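Local coordinates for erythrocyte membrane protein 1 (Plasmodium falciparum, PDB 2XU0) that probably binds host cell-surface receptors, the chain being the N-terminal segment and first Duffy-binding-like domain of a rosetting adhesin from the parasite, at residues E110-C113 against K117-G120. The protein carries 10 engineered substitutions. Sequence-based numbering, arbitrary orientation.
Sequences EAYC and KIRG. With MG (magnesium ion), chain C.
Y112 packs against K117 and I118 in a loop of the Duffy-binding-like domain that also carries a magnesium site. Its hydroxyl OH accepts a hydrogen bond from the backbone N of K117 at 3.0 Å. The bond is nearly straight (N-H...O 161°) and ties the hydroxyl end of the ring to the backbone of 117-120. K117 covers one ring face: CB stands 3.8 Å from the centroid of the Y112 ring, a CH-pi contact. The aliphatic chain runs on at about a right angle to the tyrosine, with K117 CD 4.2 Å above the ring plane, displaced toward the rim near CE1. I118 comes from the edge instead, CD1 lying near the ring plane 3.7 Å from Y112 CD2. A chi1 of -180° swings the Y112 ring away from its own N and out to 117-120, beside its own carbonyl carbon, and I118 CD1 also makes a van der Waals approach of 3.3 Å to Y112 O. Further out, the Y112 backbone bonds to A131, and the neighbouring C113 is tied to C130 by a disulfide; in 117-120, K117 and R119 make backbone bonds with L210 and M208, and R119 NH2 forms a salt bridge with D215. The carbonyl O of I118 binds the magnesium ion at 2.4 Å, with the carbonyl oxygens of S115 and N121 as the other protein ligands. Three waters complete the shell; water 1, 2.4 Å from the magnesium ion, also accepts a hydrogen bond from G120 N at 2.9 Å.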
loop_
_atom_site.group_PDB
_atom_site.type_symbol
_atom_site.label_atom_id
_atom_site.label_comp_id
_atom_site.label_asym_id
_atom_site.label_seq_id
_atom_site.Cartn_x
_atom_site.Cartn_y
_atom_site.Cartn_z
ATOM N N GLU A 110 2.908 4.708 11.588
ATOM C CA GLU A 110 1.497 5.068 11.585
ATOM C C GLU A 110 0.982 5.452 10.217
ATOM O O GLU A 110 1.666 6.149 9.486
ATOM C CB GLU A 110 1.224 6.231 12.589
ATOM C CG GLU A 110 2.257 6.464 13.693
ATOM C CD GLU A 110 3.464 7.312 13.323
ATOM O OE1 GLU A 110 3.468 8.519 13.657
ATOM O OE2 GLU A 110 4.428 6.756 12.747
ATOM N N ALA A 111 -0.266 5.092 9.916
ATOM C CA ALA A 111 -0.909 5.601 8.696
ATOM C C ALA A 111 -1.481 6.995 9.063
ATOM O O ALA A 111 -1.760 7.248 10.243
ATOM C CB ALA A 111 -2.051 4.683 8.280
ATOM N N TYR A 112 -1.641 7.877 8.075
ATOM C CA TYR A 112 -2.258 9.192 8.281
ATOM C C TYR A 112 -3.674 9.163 7.663
ATOM O O TYR A 112 -3.788 9.048 6.445
ATOM C CB TYR A 112 -1.403 10.313 7.667
ATOM C CG TYR A 112 -2.013 11.683 7.866
ATOM C CD1 TYR A 112 -1.650 12.481 8.950
ATOM C CD2 TYR A 112 -3.012 12.151 7.014
ATOM C CE1 TYR A 112 -2.243 13.730 9.158
ATOM C CE2 TYR A 112 -3.630 13.378 7.230
ATOM C CZ TYR A 112 -3.228 14.176 8.288
ATOM O OH TYR A 112 -3.816 15.409 8.436
ATOM N N CYS A 113 -4.730 9.290 8.502
ATOM C CA CYS A 113 -6.156 9.253 8.121
ATOM C C CYS A 113 -6.896 10.572 8.449
ATOM O O CYS A 113 -8.109 10.631 8.289
ATOM C CB CYS A 113 -6.866 8.062 8.773
ATOM S SG CYS A 113 -5.999 6.487 8.602
ATOM N N LYS A 117 -3.615 16.901 5.843
ATOM C CA LYS A 117 -2.651 16.353 4.880
ATOM C C LYS A 117 -3.271 15.478 3.752
ATOM O O LYS A 117 -2.531 14.900 2.947
ATOM C CB LYS A 117 -1.505 15.624 5.609
ATOM C CG LYS A 117 -0.756 16.475 6.630
ATOM C CD LYS A 117 0.604 15.864 6.940
ATOM C CE LYS A 117 1.488 16.797 7.741
ATOM N NZ LYS A 117 1.232 16.676 9.199
ATOM N N ILE A 118 -4.605 15.373 3.694
ATOM C CA ILE A 118 -5.237 14.573 2.640
ATOM C C ILE A 118 -6.331 15.346 1.976
ATOM O O ILE A 118 -7.309 15.693 2.637
ATOM C CB ILE A 118 -5.690 13.128 3.079
ATOM C CG1 ILE A 118 -4.455 12.215 3.298
ATOM C CG2 ILE A 118 -6.637 12.469 1.995
ATOM C CD1 ILE A 118 -4.690 10.941 3.903
ATOM N N ARG A 119 -6.201 15.544 0.649
ATOM C CA ARG A 119 -7.195 16.218 -0.199
ATOM C C ARG A 119 -8.426 15.343 -0.259
ATOM O O ARG A 119 -8.323 14.149 -0.533
ATOM C CB ARG A 119 -6.653 16.462 -1.633
ATOM C CG ARG A 119 -5.192 16.917 -1.708
ATOM C CD ARG A 119 -4.625 16.873 -3.131
ATOM N NE ARG A 119 -3.386 17.647 -3.233
ATOM C CZ ARG A 119 -2.174 17.135 -3.071
ATOM N NH1 ARG A 119 -2.022 15.844 -2.831
ATOM N NH2 ARG A 119 -1.103 17.911 -3.157
ATOM N N GLY A 120 -9.582 15.915 0.045
ATOM C CA GLY A 120 -10.805 15.131 0.073
ATOM C C GLY A 120 -11.150 14.682 1.482
ATOM O O GLY A 120 -12.315 14.394 1.760
HETATM MG MG MG C . -8.236 17.745 3.511
HETATM O O HOH W 1 -9.252 18.435 1.449
HETATM O O HOH W 2 -8.926 19.751 4.730
HETATM O O HOH W 3 -6.181 18.846 2.745
#